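Local coordinates for chloride intracellular channel Clic (Drosophila melanogaster, PDB 2YV7), which may pass from a soluble form with a glutathione-transferase fold into membranes and form chloride channels whose activity depends on pH, at residues A[114-118]-A[171-175]; A[135-139]-A[192-196]; A[183-187]-A[251-255]. All coordinates share one frame; numbering follows the deposited sequence.

Contact 1 (A[114-118]-A[171-175]); sequences LFVQD and MCCFD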
loop_
_atom_site.group_PDB
_atom_site.type_symbol
_atom_site.label_atom_id
_atom_site.label_comp_id
_atom_site.label_asym_id
_atom_site.label_seq_id
_atom_site.Cartn_x
_atom_site.Cartn_y
_atom_site.Cartn_z
ATOM N N LEU A 114 8.929 12.095 6.541
ATOM C CA LEU A 114 8.185 11.189 5.669
ATOM C C LEU A 114 6.774 11.768 5.439
ATOM O O LEU A 114 6.182 11.651 4.350
ATOM C CB LEU A 114 8.109 9.805 6.314
ATOM C CG LEU A 114 7.613 8.609 5.512
ATOM C CD1 LEU A 114 8.613 8.324 4.404
ATOM C CD2 LEU A 114 7.405 7.367 6.409
ATOM N N PHE A 115 6.228 12.378 6.472
ATOM C CA PHE A 115 4.930 13.003 6.381
ATOM C C PHE A 115 5.020 14.458 5.908
ATOM O O PHE A 115 4.739 15.385 6.644
ATOM C CB PHE A 115 4.142 12.792 7.670
ATOM C CG PHE A 115 3.635 11.382 7.826
ATOM C CD1 PHE A 115 4.493 10.353 8.202
ATOM C CD2 PHE A 115 2.294 11.072 7.558
ATOM C CE1 PHE A 115 4.040 9.044 8.350
ATOM C CE2 PHE A 115 1.815 9.748 7.686
ATOM C CZ PHE A 115 2.697 8.722 8.078
ATOM N N VAL A 116 5.426 14.623 4.648
ATOM C CA VAL A 116 5.534 15.934 3.970
ATOM C C VAL A 116 4.183 16.609 4.060
ATOM O O VAL A 116 3.169 15.928 4.018
ATOM C CB VAL A 116 5.905 15.783 2.448
ATOM C CG1 VAL A 116 5.912 17.151 1.708
ATOM C CG2 VAL A 116 7.237 15.100 2.268
ATOM N N GLN A 117 4.176 17.933 4.205
ATOM C CA GLN A 117 2.938 18.708 4.131
ATOM C C GLN A 117 2.699 19.122 2.687
ATOM O O GLN A 117 3.472 19.886 2.102
ATOM C CB GLN A 117 2.962 19.934 5.065
ATOM C CG GLN A 117 3.470 19.669 6.490
ATOM C CD GLN A 117 2.400 19.102 7.433
ATOM O OE1 GLN A 117 1.891 17.988 7.235
ATOM N NE2 GLN A 117 2.080 19.865 8.489
ATOM N N ASP A 118 1.648 18.559 2.088
ATOM C CA ASP A 118 1.288 18.883 0.719
ATOM C C ASP A 118 -0.215 18.639 0.572
ATOM O O ASP A 118 -0.638 17.547 0.207
ATOM C CB ASP A 118 2.125 18.070 -0.278
ATOM C CG ASP A 118 1.933 18.529 -1.727
ATOM O OD1 ASP A 118 0.797 18.921 -2.080
ATOM O OD2 ASP A 118 2.911 18.497 -2.529
ATOM N N MET A 171 10.585 9.311 -1.560
ATOM C CA MET A 171 9.303 8.785 -1.104
ATOM C C MET A 171 8.746 9.566 0.058
ATOM O O MET A 171 9.477 9.938 0.986
ATOM C CB MET A 171 9.421 7.292 -0.735
ATOM C CG MET A 171 9.632 6.404 -1.908
ATOM S SD MET A 171 8.029 6.122 -2.711
ATOM C CE MET A 171 7.082 5.315 -1.423
ATOM N N CYS A 172 7.434 9.828 0.007
ATOM C CA CYS A 172 6.737 10.286 1.202
ATOM C C CYS A 172 5.506 9.434 1.535
ATOM O O CYS A 172 5.155 8.444 0.825
ATOM C CB CYS A 172 6.330 11.766 1.083
ATOM S SG CYS A 172 5.051 11.985 -0.126
ATOM N N CYS A 173 4.837 9.822 2.602
ATOM C CA CYS A 173 3.623 9.168 3.099
ATOM C C CYS A 173 2.568 8.926 1.997
ATOM O O CYS A 173 1.819 7.922 2.023
ATOM C CB CYS A 173 2.994 9.931 4.282
ATOM S SG CYS A 173 2.624 11.653 3.905
ATOM N N PHE A 174 2.438 9.903 1.095
ATOM C CA PHE A 174 1.366 9.850 0.090
ATOM C C PHE A 174 1.677 8.778 -0.933
ATOM O O PHE A 174 0.758 8.157 -1.466
ATOM C CB PHE A 174 1.209 11.205 -0.621
ATOM C CG PHE A 174 0.825 12.352 0.339
ATOM C CD1 PHE A 174 -0.375 12.297 1.030
ATOM C CD2 PHE A 174 1.642 13.458 0.490
ATOM C CE1 PHE A 174 -0.759 13.365 1.938
ATOM C CE2 PHE A 174 1.283 14.482 1.384
ATOM C CZ PHE A 174 0.083 14.437 2.068
ATOM N N ASP A 175 2.962 8.564 -1.216
ATOM C CA ASP A 175 3.377 7.471 -2.106
ATOM C C ASP A 175 3.003 6.103 -1.509
ATOM O O ASP A 175 2.478 5.203 -2.199
ATOM C CB ASP A 175 4.858 7.575 -2.388
ATOM C CG ASP A 175 5.181 8.848 -3.095
ATOM O OD1 ASP A 175 4.649 9.038 -4.251
ATOM O OD2 ASP A 175 5.859 9.656 -2.447
#

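Contact 2 (A[135-139]-A[192-196]); sequences MLVKK and FVDFE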
loop_
_atom_site.group_PDB
_atom_site.type_symbol
_atom_site.label_atom_id
_atom_site.label_comp_id
_atom_site.label_asym_id
_atom_site.label_seq_id
_atom_site.Cartn_x
_atom_site.Cartn_y
_atom_site.Cartn_z
ATOM N N MET A 135 -16.238 0.025 -9.169
ATOM C CA MET A 135 -16.015 -0.550 -10.497
ATOM C C MET A 135 -16.067 -2.054 -10.453
ATOM O O MET A 135 -16.527 -2.735 -11.396
ATOM C CB MET A 135 -14.591 -0.190 -10.914
ATOM C CG MET A 135 -14.394 1.049 -11.482
ATOM S SD MET A 135 -12.619 0.956 -11.823
ATOM C CE MET A 135 -12.485 -0.425 -12.934
ATOM N N LEU A 136 -15.629 -2.613 -9.339
ATOM C CA LEU A 136 -15.523 -4.076 -9.254
ATOM C C LEU A 136 -16.881 -4.788 -9.061
ATOM O O LEU A 136 -16.973 -5.980 -9.284
ATOM C CB LEU A 136 -14.621 -4.484 -8.080
ATOM C CG LEU A 136 -13.129 -4.040 -8.150
ATOM C CD1 LEU A 136 -12.373 -4.541 -6.937
ATOM C CD2 LEU A 136 -12.431 -4.499 -9.378
ATOM N N VAL A 137 -17.881 -4.044 -8.610
ATOM C CA VAL A 137 -19.232 -4.534 -8.348
ATOM C C VAL A 137 -19.748 -5.369 -9.512
ATOM O O VAL A 137 -20.377 -6.395 -9.287
ATOM C CB VAL A 137 -20.206 -3.361 -8.078
ATOM C CG1 VAL A 137 -21.699 -3.837 -8.075
ATOM C CG2 VAL A 137 -19.837 -2.617 -6.766
ATOM N N LYS A 138 -19.517 -4.872 -10.737
ATOM C CA LYS A 138 -19.755 -5.594 -11.994
ATOM C C LYS A 138 -19.204 -4.748 -13.135
ATOM O O LYS A 138 -18.930 -3.582 -12.912
ATOM C CB LYS A 138 -21.243 -5.767 -12.230
ATOM C CG LYS A 138 -21.923 -4.511 -12.648
ATOM C CD LYS A 138 -23.235 -4.841 -13.355
ATOM C CE LYS A 138 -24.367 -4.699 -12.397
ATOM N NZ LYS A 138 -24.338 -3.331 -11.799
ATOM N N LYS A 139 -19.112 -5.305 -14.344
ATOM C CA LYS A 139 -18.565 -4.560 -15.466
ATOM C C LYS A 139 -19.453 -3.368 -15.775
ATOM O O LYS A 139 -20.645 -3.516 -16.050
ATOM C CB LYS A 139 -18.442 -5.440 -16.713
ATOM C CG LYS A 139 -17.194 -5.121 -17.510
ATOM C CD LYS A 139 -16.983 -6.051 -18.671
ATOM C CE LYS A 139 -16.205 -7.328 -18.301
ATOM N NZ LYS A 139 -16.035 -8.105 -19.575
ATOM N N PHE A 192 -11.144 -8.926 -12.489
ATOM C CA PHE A 192 -12.608 -8.926 -12.335
ATOM C C PHE A 192 -13.334 -8.301 -13.498
ATOM O O PHE A 192 -14.363 -8.865 -13.912
ATOM C CB PHE A 192 -13.063 -8.235 -11.027
ATOM C CG PHE A 192 -12.672 -9.038 -9.813
ATOM C CD1 PHE A 192 -13.416 -10.153 -9.439
ATOM C CD2 PHE A 192 -11.539 -8.727 -9.116
ATOM C CE1 PHE A 192 -13.035 -10.936 -8.356
ATOM C CE2 PHE A 192 -11.151 -9.505 -8.052
ATOM C CZ PHE A 192 -11.898 -10.616 -7.663
ATOM N N VAL A 193 -12.847 -7.159 -13.986
ATOM C CA VAL A 193 -13.653 -6.402 -15.006
ATOM C C VAL A 193 -12.847 -6.023 -16.235
ATOM O O VAL A 193 -13.290 -5.184 -17.034
ATOM C CB VAL A 193 -14.403 -5.153 -14.388
ATOM C CG1 VAL A 193 -15.466 -5.645 -13.381
ATOM C CG2 VAL A 193 -13.406 -4.180 -13.750
ATOM N N ASP A 194 -11.739 -6.715 -16.482
ATOM C CA ASP A 194 -10.906 -6.395 -17.635
ATOM C C ASP A 194 -10.594 -4.907 -17.821
ATOM O O ASP A 194 -10.641 -4.361 -18.954
ATOM C CB ASP A 194 -11.553 -6.922 -18.931
ATOM C CG ASP A 194 -10.557 -7.032 -20.071
ATOM O OD1 ASP A 194 -9.282 -7.150 -19.840
ATOM O OD2 ASP A 194 -11.082 -6.996 -21.224
ATOM N N PHE A 195 -10.358 -4.226 -16.709
ATOM C CA PHE A 195 -9.870 -2.855 -16.749
ATOM C C PHE A 195 -8.390 -2.844 -16.867
ATOM O O PHE A 195 -7.679 -3.614 -16.164
ATOM C CB PHE A 195 -10.270 -2.124 -15.440
ATOM C CG PHE A 195 -9.820 -0.707 -15.396
ATOM C CD1 PHE A 195 -10.520 0.280 -16.105
ATOM C CD2 PHE A 195 -8.685 -0.362 -14.666
ATOM C CE1 PHE A 195 -10.117 1.615 -16.037
ATOM C CE2 PHE A 195 -8.244 0.919 -14.637
ATOM C CZ PHE A 195 -8.927 1.929 -15.289
ATOM N N GLU A 196 -7.867 -1.952 -17.738
ATOM C CA GLU A 196 -6.431 -1.699 -17.804
ATOM C C GLU A 196 -6.167 -0.239 -17.809
ATOM O O GLU A 196 -6.927 0.486 -18.408
ATOM C CB GLU A 196 -5.803 -2.238 -19.090
ATOM C CG GLU A 196 -5.128 -3.558 -18.865
ATOM C CD GLU A 196 -4.947 -4.326 -20.153
ATOM O OE1 GLU A 196 -5.210 -3.739 -21.252
ATOM O OE2 GLU A 196 -4.572 -5.512 -20.057
#

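Contact 3 (A[183-187]-A[251-255]); sequences QHIRV and TTYIP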
loop_
_atom_site.group_PDB
_atom_site.type_symbol
_atom_site.label_atom_id
_atom_site.label_comp_id
_atom_site.label_asym_id
_atom_site.label_seq_id
_atom_site.Cartn_x
_atom_site.Cartn_y
_atom_site.Cartn_z
ATOM N N GLN A 183 -1.592 -0.839 -7.334
ATOM C CA GLN A 183 -1.448 -2.290 -7.496
ATOM C C GLN A 183 -2.798 -3.047 -7.405
ATOM O O GLN A 183 -3.035 -3.907 -8.280
ATOM C CB GLN A 183 -0.429 -2.815 -6.446
ATOM C CG GLN A 183 -0.089 -4.313 -6.731
ATOM C CD GLN A 183 0.820 -4.501 -7.965
ATOM O OE1 GLN A 183 1.175 -3.546 -8.628
ATOM N NE2 GLN A 183 1.230 -5.774 -8.251
ATOM N N HIS A 184 -3.730 -2.704 -6.491
ATOM C CA HIS A 184 -5.036 -3.369 -6.463
ATOM C C HIS A 184 -5.811 -3.007 -7.731
ATOM O O HIS A 184 -6.484 -3.818 -8.302
ATOM C CB HIS A 184 -5.823 -2.884 -5.243
ATOM C CG HIS A 184 -5.441 -3.547 -3.953
ATOM N ND1 HIS A 184 -4.125 -3.650 -3.516
ATOM C CD2 HIS A 184 -6.209 -4.021 -2.944
ATOM C CE1 HIS A 184 -4.110 -4.282 -2.340
ATOM N NE2 HIS A 184 -5.354 -4.441 -1.946
ATOM N N ILE A 185 -5.698 -1.749 -8.170
ATOM C CA ILE A 185 -6.333 -1.325 -9.447
ATOM C C ILE A 185 -5.861 -2.198 -10.602
ATOM O O ILE A 185 -6.734 -2.732 -11.295
ATOM C CB ILE A 185 -6.074 0.157 -9.738
ATOM C CG1 ILE A 185 -6.913 1.041 -8.783
ATOM C CG2 ILE A 185 -6.523 0.524 -11.165
ATOM C CD1 ILE A 185 -6.444 2.554 -8.860
ATOM N N ARG A 186 -4.559 -2.376 -10.761
ATOM C CA ARG A 186 -4.008 -3.189 -11.844
ATOM C C ARG A 186 -4.492 -4.612 -11.693
ATOM O O ARG A 186 -5.069 -5.179 -12.631
ATOM C CB ARG A 186 -2.477 -3.189 -11.864
ATOM C CG ARG A 186 -1.835 -1.878 -12.242
ATOM C CD ARG A 186 -0.392 -2.107 -12.622
ATOM N NE ARG A 186 -0.251 -2.911 -13.859
ATOM C CZ ARG A 186 0.928 -3.327 -14.324
ATOM N NH1 ARG A 186 2.095 -3.102 -13.668
ATOM N NH2 ARG A 186 0.926 -4.000 -15.463
ATOM N N VAL A 187 -4.271 -5.208 -10.522
ATOM C CA VAL A 187 -4.522 -6.672 -10.392
ATOM C C VAL A 187 -6.005 -7.025 -10.376
ATOM O O VAL A 187 -6.463 -7.890 -11.147
ATOM C CB VAL A 187 -3.760 -7.208 -9.136
ATOM C CG1 VAL A 187 -4.119 -8.647 -8.866
ATOM C CG2 VAL A 187 -2.216 -7.024 -9.347
ATOM N N THR A 251 2.289 -9.162 -10.351
ATOM C CA THR A 251 2.212 -8.278 -11.523
ATOM C C THR A 251 3.243 -7.129 -11.377
ATOM O O THR A 251 3.153 -6.281 -10.452
ATOM C CB THR A 251 0.809 -7.701 -11.704
ATOM O OG1 THR A 251 -0.117 -8.750 -12.138
ATOM C CG2 THR A 251 0.817 -6.491 -12.721
ATOM N N THR A 252 4.137 -7.040 -12.356
ATOM C CA THR A 252 5.171 -6.013 -12.398
ATOM C C THR A 252 5.451 -5.430 -13.784
ATOM O O THR A 252 6.310 -4.508 -13.928
ATOM C CB THR A 252 6.533 -6.443 -11.808
ATOM O OG1 THR A 252 7.039 -7.552 -12.569
ATOM C CG2 THR A 252 6.449 -6.744 -10.292
ATOM N N TYR A 253 4.754 -5.924 -14.804
ATOM C CA TYR A 253 5.106 -5.473 -16.160
ATOM C C TYR A 253 4.633 -4.072 -16.435
ATOM O O TYR A 253 3.651 -3.605 -15.860
ATOM C CB TYR A 253 4.556 -6.430 -17.248
ATOM C CG TYR A 253 3.067 -6.434 -17.350
ATOM C CD1 TYR A 253 2.315 -7.266 -16.538
ATOM C CD2 TYR A 253 2.402 -5.616 -18.258
ATOM C CE1 TYR A 253 0.955 -7.278 -16.617
ATOM C CE2 TYR A 253 1.028 -5.642 -18.352
ATOM C CZ TYR A 253 0.319 -6.466 -17.521
ATOM O OH TYR A 253 -1.064 -6.501 -17.564
ATOM N N ILE A 254 5.326 -3.415 -17.352
ATOM C CA ILE A 254 4.997 -2.060 -17.799
ATOM C C ILE A 254 4.703 -2.238 -19.325
ATOM O O ILE A 254 5.545 -2.819 -20.048
ATOM C CB ILE A 254 6.163 -1.123 -17.511
ATOM C CG1 ILE A 254 6.575 -1.135 -16.001
ATOM C CG2 ILE A 254 5.880 0.310 -18.025
ATOM C CD1 ILE A 254 5.459 -0.521 -15.095
ATOM N N PRO A 255 3.496 -1.836 -19.799
ATOM C CA PRO A 255 3.139 -2.013 -21.215
ATOM C C PRO A 255 3.813 -1.042 -22.176
ATOM O O PRO A 255 3.570 -1.111 -23.381
ATOM C CB PRO A 255 1.593 -1.895 -21.226
ATOM C CG PRO A 255 1.284 -1.052 -20.032
ATOM C CD PRO A 255 2.385 -1.239 -19.030
HETATM O O HOH W 1 -1.902 -3.797 -16.667
#

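Contact 1 (A[114-118]-A[171-175])
Leu114 O is gripped by two backbone N-H groups. Cys173 N donates across the contact, 2.9 Å from Leu114 O at an N-H...O angle of 160°, and Val116 N adds a weak bond that closes an inverse gamma turn centred on Phe115. The end of helix 111-114 thus supplies an acceptor to the first turn of helix 173-193. That helix start also carries a capping box: Cys172 N lies 2.9 Å from Asp175 OD2, on the anti lone pair of the carboxylate, and Cys172 SG accepts a weak bond from Phe174 N. Asp175 OD1 is held by Tyr207 and Leu166.

Cys173 is small enough to nestle between two rings. Its CB sits over the face of Phe115, 3.5 Å from Phe115 CD2. With chi1 at 56°, wedged between backbone N and carbonyl carbon, Cys173 SG approaches the Phe115 ring obliquely yet lies 3.9 Å above the Phe174 ring plane, over its centre. Nearby, Val116 CG2 packs 3.7 Å from Cys172 CB. Phe115 also packs on helix 97-107, and Leu114 and Met171 on helix 41-55, which places the contact against the thioredoxin-like domain. Chemically, a thiol fills the capping place that Ser or Thr usually takes in glutathione transferases; as sulfur is a poor acceptor, the carboxylate and Leu114 O probably carry most of the polar hold.

Contact 2 (A[135-139]-A[192-196])
The backbones of Met135-Lys139 and Phe192-Glu196 meet where helices 128-136 and 173-193 run out, closest at the CA atoms of Lys139 and Val193, 5.3 Å apart. Just beyond, Asp194 takes a positive phi of 47°, which turns the chain so that Phe195 faces the same partner as Val193.

Val193 lies at the centre of the contact. Its branched side chain is compact enough to pack against the backbone of Met135-Lys139: CG1 comes within 3.7 Å of Met135 O and lies beside Lys139 N, while CG2 packs 4.0 Å from Met135 CE. Met135 is long and flexible, and a bend at chi3 (61°) turns its methyl onto the ring of Phe195, with CE 3.6 Å from Phe195 CG. The sulfur stands higher above the same face, Met135 SD lying 4.8 Å from the Phe195 ring centroid and nearly on the ring normal. Next to this, Leu136 CD2 meets Phe192 CB at 4.1 Å, and both side chains continue onto Tyr231 and Gln235 of helix 224-235. Toward solvent, Lys139 lays its aliphatic chain past Val193, in the opposite direction, and its NZ stays 5.3 Å from Asp194 OD2, where only a loose electrostatic attraction is likely. Asn144 and Leu147 of helix 141-161 touch both Met135 and Phe195, so this Met-aromatic contact forms part of the helical bundle that makes the C-terminal domain of the glutathione-transferase fold.

Contact 3 (A[183-187]-A[251-255])
A bend at chi3 (66°) carries the guanidinium of Arg186 out from helix 173-193 to Tyr253, where a chi1 of 67° turns the ring back beside the carbonyl carbon, so that Arg186 can meet the ring and Tyr253 O together. The result is a cation-pi contact combined with an end-on grip; together they tie the tail that follows helix 224-235 to the central helix of the all-helical C-terminal domain.

Both terminal nitrogens of Arg186 donate to a single acceptor: NH1 lies 2.7 Å and NH2 2.8 Å from Tyr253 O, which is tilted somewhat from the guanidinium plane. Both bonds are well bent, as expected when one oxygen serves two nitrogens. Guanidinium and ring planes stand 74° apart, so the cation presents NH2 to the centre of the ring rather than stacking on it; Arg186 CZ is 4.5 Å from the Tyr253 ring centroid, almost on the ring normal. Thr251 suits the neighbouring place because its two branches differ. Its methyl, CG2, rests over the centre of the guanidinium face, 3.5 Å from Arg186 CZ, while OG1 bonds Asp224 of helix 224-235.

One turn back along the helix, Gln183 NE2 gives Thr251 O a nearly straight bond of 3.0 Å, in the carbonyl plane on a lone pair and within the amide plane of the glutamine. A second bond, between Gln183 OE1 and Tyr212 OH, limits the rotation of this buried amide, and Arg186 NH1 also reaches that hydroxyl. Val187 adds an apolar patch, CG2 lying 3.9 Å from Thr251 CB. Finally, a water accepts from Arg186 NH2 at 3.1 Å and stands 3.0 Å from Tyr253 OH, bridging the charge to the phenol.

How the contacts relate
All three contacts use helix 173-193: contact 1 sits at its beginning, contact 3 farther along and contact 2 at its far end. Contacts 2 and 3 are neighbours, with centres 14 Å apart, and join directly where Phe195 CE2 packs 3.9 Å from Ile185 CG2. Contact 1 lies apart, its centre 30 Å from that of contact 2 and its nearest atoms about 9 Å from contact 3. Contact 1 packs against helix 41-55, nearly all of which falls in the segment predicted to cross the membrane after insertion. The calcium site, formed by His83, Pro85, Leu95 and Asn97, uses residues of none of these contacts.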